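Local coordinates for uncharacterized protein (Rhodobacter sphaeroides, PDB 3PU2) that is of unknown function but belongs to the AHA1 family of the SRPBCC superfamily and may act as an activator of Hsp90 ATPase, at residues Lys58-Gln64 with Gly75-Ile81; Arg18-Ala22 with Tyr147-Asp151. All blocks are in the same frame, centred on the assembly; numbering follows the deposited sequence.

Contact 1. Residues Lys58-Gln64 with Gly75-Ile81; sequences KGGLIRQ and GLTGRVI
Strand 61-64 runs antiparallel to strand 75-81. Their axes come within 4.7 Å and their directions differ by 168°. Leu61 faces Arg79 and Arg63 faces Thr77 as non-hydrogen-bonded pairs. Ile62 with Gly78 and Gln64 with Leu76 are hydrogen-bonded pairs: Ile62 N to Gly78 O (3.1 Å), Gly78 N to Ile62 O (3.0 Å), Gln64 N to Leu76 O (3.0 Å) and Leu76 N to Gln64 O (2.9 Å). The ladder continues into the loop: Val80 N donates to Gly60 O (2.9 Å) and Gly59 N to Val80 O (3.0 Å). Gly59 has positive phi (80°), which favours glycine. A CB on Gly75 would clash with Gln64 O.

Leu61, Arg63, Thr77 and Arg79 share one face. Leu61 CD1 lies 3.9 Å from Thr77 CG2. Arg63 is extended apart from chi2 (p), and its NH1 makes a weak hydrogen bond to Leu76 O (3.5 Å). Poorly ordered Arg79 reaches back, with Gly59 O over one face of its guanidinium and Gly60 O at the edge. Ile62, Gln64 and Leu76 share the other face. Ile62 (mt) puts CG2 3.8 Å from Leu76 CD1 and CD1 4.2 Å from Val80 CG2.

This is the ladder of the beta hairpin of strands 61-67 and 73-84, inside the antiparallel sheet. Backbone bonds fix the register; the side chains give one buried, mostly apolar face that also carries Gln64, and one mixed, more exposed face.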
loop_
_atom_site.group_PDB
_atom_site.type_symbol
_atom_site.label_atom_id
_atom_site.label_comp_id
_atom_site.label_asym_id
_atom_site.label_seq_id
_atom_site.Cartn_x
_atom_site.Cartn_y
_atom_site.Cartn_z
ATOM N N LYS A 58 11.800 -1.748 12.264
ATOM C CA LYS A 58 12.452 -3.005 11.875
ATOM C C LYS A 58 11.933 -4.230 12.650
ATOM O O LYS A 58 11.743 -4.185 13.872
ATOM C CB LYS A 58 13.977 -2.901 12.032
ATOM C CG LYS A 58 14.738 -4.068 11.388
ATOM C CD LYS A 58 16.258 -3.955 11.543
ATOM C CE LYS A 58 16.835 -2.785 10.754
ATOM N NZ LYS A 58 18.317 -2.686 10.923
ATOM N N GLY A 59 11.690 -5.312 11.909
ATOM C CA GLY A 59 11.198 -6.557 12.487
ATOM C C GLY A 59 9.703 -6.558 12.747
ATOM O O GLY A 59 9.122 -7.572 13.135
ATOM N N GLY A 60 9.076 -5.409 12.524
ATOM C CA GLY A 60 7.650 -5.284 12.756
ATOM C C GLY A 60 6.774 -6.263 12.003
ATOM O O GLY A 60 7.122 -6.742 10.926
ATOM N N LEU A 61 5.620 -6.553 12.590
ATOM C CA LEU A 61 4.660 -7.461 11.993
ATOM C C LEU A 61 3.593 -6.672 11.248
ATOM O O LEU A 61 3.212 -5.579 11.654
ATOM C CB LEU A 61 3.996 -8.332 13.069
ATOM C CG LEU A 61 2.855 -9.263 12.623
ATOM C CD1 LEU A 61 3.246 -10.032 11.362
ATOM C CD2 LEU A 61 2.510 -10.229 13.751
ATOM N N ILE A 62 3.142 -7.240 10.141
ATOM C CA ILE A 62 2.102 -6.657 9.318
ATOM C C ILE A 62 1.092 -7.769 9.108
ATOM O O ILE A 62 1.434 -8.833 8.591
ATOM C CB ILE A 62 2.630 -6.222 7.933
ATOM C CG1 ILE A 62 3.364 -4.889 8.035
ATOM C CG2 ILE A 62 1.478 -6.093 6.958
ATOM C CD1 ILE A 62 3.997 -4.474 6.728
ATOM N N ARG A 63 -0.146 -7.524 9.519
ATOM C CA ARG A 63 -1.208 -8.508 9.355
ATOM C C ARG A 63 -2.477 -7.756 8.968
ATOM O O ARG A 63 -2.927 -6.892 9.715
ATOM C CB ARG A 63 -1.398 -9.289 10.663
ATOM C CG ARG A 63 -2.534 -10.306 10.660
ATOM C CD ARG A 63 -2.499 -11.192 9.422
ATOM N NE ARG A 63 -3.615 -12.143 9.398
ATOM C CZ ARG A 63 -3.910 -12.934 8.367
ATOM N NH1 ARG A 63 -3.176 -12.897 7.257
ATOM N NH2 ARG A 63 -4.938 -13.767 8.445
ATOM N N GLN A 64 -3.035 -8.065 7.796
ATOM C CA GLN A 64 -4.248 -7.393 7.314
ATOM C C GLN A 64 -5.303 -8.380 6.835
ATOM O O GLN A 64 -4.986 -9.372 6.166
ATOM C CB GLN A 64 -3.894 -6.425 6.179
ATOM C CG GLN A 64 -2.841 -5.405 6.600
ATOM C CD GLN A 64 -2.441 -4.423 5.502
ATOM O OE1 GLN A 64 -1.940 -4.816 4.451
ATOM N NE2 GLN A 64 -2.645 -3.140 5.761
ATOM N N GLY A 75 -6.508 -12.105 3.249
ATOM C CA GLY A 75 -5.527 -11.420 4.055
ATOM C C GLY A 75 -4.094 -11.547 3.607
ATOM O O GLY A 75 -3.762 -12.287 2.671
ATOM N N LEU A 76 -3.235 -10.816 4.302
ATOM C CA LEU A 76 -1.827 -10.837 3.990
ATOM C C LEU A 76 -0.993 -10.633 5.246
ATOM O O LEU A 76 -1.449 -10.064 6.233
ATOM C CB LEU A 76 -1.512 -9.767 2.934
ATOM C CG LEU A 76 -1.616 -8.295 3.312
ATOM C CD1 LEU A 76 -0.403 -7.904 4.156
ATOM C CD2 LEU A 76 -1.661 -7.460 2.045
ATOM N N THR A 77 0.229 -11.132 5.194
ATOM C CA THR A 77 1.161 -11.016 6.292
ATOM C C THR A 77 2.425 -10.491 5.655
ATOM O O THR A 77 2.631 -10.643 4.447
ATOM C CB THR A 77 1.475 -12.376 6.913
ATOM O OG1 THR A 77 0.302 -13.196 6.875
ATOM C CG2 THR A 77 1.906 -12.202 8.352
ATOM N N GLY A 78 3.265 -9.867 6.462
ATOM C CA GLY A 78 4.507 -9.333 5.952
ATOM C C GLY A 78 5.330 -8.914 7.141
ATOM O O GLY A 78 4.871 -8.965 8.290
ATOM N N ARG A 79 6.550 -8.485 6.867
ATOM C CA ARG A 79 7.449 -8.064 7.916
ATOM C C ARG A 79 8.050 -6.730 7.504
ATOM O O ARG A 79 8.371 -6.540 6.334
ATOM C CB ARG A 79 8.558 -9.111 8.054
ATOM C CG ARG A 79 9.103 -9.299 9.453
ATOM C CD ARG A 79 7.988 -9.602 10.436
ATOM N NE ARG A 79 8.303 -10.737 11.296
ATOM C CZ ARG A 79 7.632 -11.038 12.403
ATOM N NH1 ARG A 79 6.610 -10.284 12.788
ATOM N NH2 ARG A 79 7.981 -12.096 13.121
ATOM N N VAL A 80 8.184 -5.799 8.436
ATOM C CA VAL A 80 8.831 -4.544 8.101
ATOM C C VAL A 80 10.347 -4.826 8.077
ATOM O O VAL A 80 10.895 -5.319 9.060
ATOM C CB VAL A 80 8.547 -3.484 9.153
ATOM C CG1 VAL A 80 9.258 -2.207 8.801
ATOM C CG2 VAL A 80 7.067 -3.244 9.248
ATOM N N ILE A 81 11.012 -4.527 6.958
ATOM C CA ILE A 81 12.459 -4.746 6.807
ATOM C C ILE A 81 13.251 -3.553 7.312
ATOM O O ILE A 81 14.327 -3.704 7.875
ATOM C CB ILE A 81 12.860 -4.944 5.349
ATOM C CG1 ILE A 81 12.016 -6.036 4.701
ATOM C CG2 ILE A 81 14.298 -5.343 5.267
ATOM C CD1 ILE A 81 11.967 -7.329 5.482
#

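Contact 2. Residues Arg18-Ala22 with Tyr147-Asp151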
loop_
_atom_site.group_PDB
_atom_site.type_symbol
_atom_site.label_atom_id
_atom_site.label_comp_id
_atom_site.label_asym_id
_atom_site.label_seq_id
_atom_site.Cartn_x
_atom_site.Cartn_y
_atom_site.Cartn_z
ATOM N N ARG A 18 3.255 6.188 -8.634
ATOM C CA ARG A 18 3.531 7.476 -8.014
ATOM C C ARG A 18 2.212 8.225 -7.913
ATOM O O ARG A 18 1.387 8.167 -8.821
ATOM C CB ARG A 18 4.527 8.281 -8.859
ATOM C CG ARG A 18 5.889 7.617 -9.034
ATOM C CD ARG A 18 6.938 8.597 -9.535
ATOM N NE ARG A 18 6.684 9.037 -10.903
ATOM C CZ ARG A 18 7.434 9.920 -11.557
ATOM N NH1 ARG A 18 8.490 10.463 -10.964
ATOM N NH2 ARG A 18 7.134 10.251 -12.805
ATOM N N ARG A 19 2.012 8.931 -6.813
ATOM C CA ARG A 19 0.775 9.664 -6.621
ATOM C C ARG A 19 0.970 10.859 -5.692
ATOM O O ARG A 19 1.673 10.771 -4.690
ATOM C CB ARG A 19 -0.280 8.712 -6.053
ATOM C CG ARG A 19 -1.553 9.369 -5.528
ATOM C CD ARG A 19 -2.651 9.530 -6.583
ATOM N NE ARG A 19 -3.953 9.329 -5.954
ATOM C CZ ARG A 19 -4.905 10.245 -5.836
ATOM N NH1 ARG A 19 -4.731 11.469 -6.316
ATOM N NH2 ARG A 19 -6.036 9.927 -5.224
ATOM N N HIS A 20 0.343 11.979 -6.034
ATOM C CA HIS A 20 0.438 13.187 -5.231
ATOM C C HIS A 20 -0.630 13.172 -4.143
ATOM O O HIS A 20 -1.718 12.634 -4.330
ATOM C CB HIS A 20 0.243 14.412 -6.114
ATOM C CG HIS A 20 0.404 15.709 -5.387
ATOM N ND1 HIS A 20 1.622 16.156 -4.925
ATOM C CD2 HIS A 20 -0.503 16.651 -5.037
ATOM C CE1 HIS A 20 1.460 17.321 -4.322
ATOM N NE2 HIS A 20 0.181 17.643 -4.376
ATOM N N PHE A 21 -0.317 13.769 -3.004
ATOM C CA PHE A 21 -1.238 13.813 -1.882
ATOM C C PHE A 21 -1.098 15.178 -1.228
ATOM O O PHE A 21 0.015 15.649 -0.994
ATOM C CB PHE A 21 -0.897 12.717 -0.852
ATOM C CG PHE A 21 -1.384 11.338 -1.224
ATOM C CD1 PHE A 21 -2.737 11.017 -1.152
ATOM C CD2 PHE A 21 -0.496 10.368 -1.669
ATOM C CE1 PHE A 21 -3.198 9.749 -1.523
ATOM C CE2 PHE A 21 -0.948 9.104 -2.044
ATOM C CZ PHE A 21 -2.300 8.798 -1.970
ATOM N N ALA A 22 -2.229 15.802 -0.921
ATOM C CA ALA A 22 -2.232 17.115 -0.299
ATOM C C ALA A 22 -2.074 17.027 1.215
ATOM O O ALA A 22 -3.050 17.164 1.951
ATOM C CB ALA A 22 -3.523 17.845 -0.649
ATOM N N TYR A 147 -6.567 5.293 -2.941
ATOM C CA TYR A 147 -5.977 6.612 -2.751
ATOM C C TYR A 147 -7.059 7.681 -2.758
ATOM O O TYR A 147 -6.987 8.661 -2.006
ATOM C CB TYR A 147 -4.925 6.896 -3.814
ATOM C CG TYR A 147 -3.708 6.018 -3.668
ATOM C CD1 TYR A 147 -3.282 5.592 -2.408
ATOM C CD2 TYR A 147 -2.978 5.603 -4.783
ATOM C CE1 TYR A 147 -2.168 4.780 -2.267
ATOM C CE2 TYR A 147 -1.860 4.786 -4.645
ATOM C CZ TYR A 147 -1.468 4.384 -3.390
ATOM O OH TYR A 147 -0.367 3.589 -3.251
ATOM N N ARG A 148 -8.076 7.480 -3.590
ATOM C CA ARG A 148 -9.188 8.419 -3.640
ATOM C C ARG A 148 -9.780 8.472 -2.228
ATOM O O ARG A 148 -10.076 9.536 -1.704
ATOM C CB ARG A 148 -10.231 7.947 -4.654
ATOM C CG ARG A 148 -11.157 9.045 -5.140
ATOM C CD ARG A 148 -11.948 8.612 -6.369
ATOM N NE ARG A 148 -11.102 8.429 -7.550
ATOM C CZ ARG A 148 -10.677 7.251 -7.998
ATOM N NH1 ARG A 148 -11.017 6.135 -7.366
ATOM N NH2 ARG A 148 -9.918 7.193 -9.085
ATOM N N HIS A 149 -9.937 7.307 -1.610
ATOM C CA HIS A 149 -10.447 7.233 -0.246
ATOM C C HIS A 149 -9.553 8.049 0.678
ATOM O O HIS A 149 -10.037 8.790 1.538
ATOM C CB HIS A 149 -10.437 5.792 0.249
ATOM C CG HIS A 149 -11.412 4.906 -0.446
ATOM N ND1 HIS A 149 -11.246 3.540 -0.524
ATOM C CD2 HIS A 149 -12.585 5.180 -1.063
ATOM C CE1 HIS A 149 -12.274 3.011 -1.158
ATOM N NE2 HIS A 149 -13.102 3.984 -1.494
ATOM N N LEU A 150 -8.242 7.878 0.497
ATOM C CA LEU A 150 -7.245 8.557 1.307
ATOM C C LEU A 150 -7.335 10.063 1.140
ATOM O O LEU A 150 -7.155 10.817 2.104
ATOM C CB LEU A 150 -5.844 8.058 0.946
ATOM C CG LEU A 150 -4.667 8.609 1.761
ATOM C CD1 LEU A 150 -4.996 8.573 3.251
ATOM C CD2 LEU A 150 -3.411 7.805 1.450
ATOM N N ASP A 151 -7.625 10.500 -0.084
ATOM C CA ASP A 151 -7.756 11.929 -0.344
ATOM C C ASP A 151 -8.853 12.520 0.543
ATOM O O ASP A 151 -8.626 13.509 1.246
ATOM C CB ASP A 151 -8.106 12.194 -1.814
ATOM C CG ASP A 151 -6.881 12.267 -2.714
ATOM O OD1 ASP A 151 -5.810 12.703 -2.235
ATOM O OD2 ASP A 151 -6.998 11.911 -3.908
#
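Arg18 points away from the helix, and its backbone bonds to Gln6 in the neighbouring edge strand. Arg19 points toward the helix. Its NH2 donates to Asp151 OD2 at 2.6 Å, a short salt bridge. On the way the guanidinium passes Tyr147, with Arg19 NE 3.4 Å from Tyr147 CB. Arg19 NH2 also has a long, weak ion pair with Glu144, so the same cation has acidic neighbours about two helical turns apart.

Strand 18-21 and helix segment 147-151 run nearly in the same direction, at 13°, and their axes approach to 10.0 Å. The segment belongs to helix 139-156, the C-terminal helix laid along the antiparallel sheet, as in the helix-grip fold of Bet v 1-like proteins.

His20 points the other way. Phe21 leaves the strand sideways, but its ring comes nearer to the helix. The edge of its ring meets the face of Tyr147 in an offset edge-to-face pair, with centroids 5.3 Å apart and planes at 83°. Phe21 CZ is 3.4 Å from Tyr147 CD1, and Phe21 CE1 is 3.6 Å from Leu150 CD2. Leu28 of helix 25-33 touches both Phe21 and Leu150, and Leu119 touches Phe21 and Tyr147.

How the contacts relate
Both contacts reach the same antiparallel sheet, on opposite sides of the chain's centre. Their centres are 23 Å apart and their nearest atoms about 11 Å apart, so they do not touch. Contact 1 is strand on strand and local in sequence. Contact 2 joins residues near the two ends of the chain, and contact 1 is nested inside the loop it closes. Across the sheet, strand 14-21 is separated from strands 73-84 and 61-67 by strands 116-124, 104-113 and 88-93. The inner side chains of contact 1 and Tyr147 of contact 2 point into the space between sheet and helix. Related folds often hold a ligand pocket there, but none is established here.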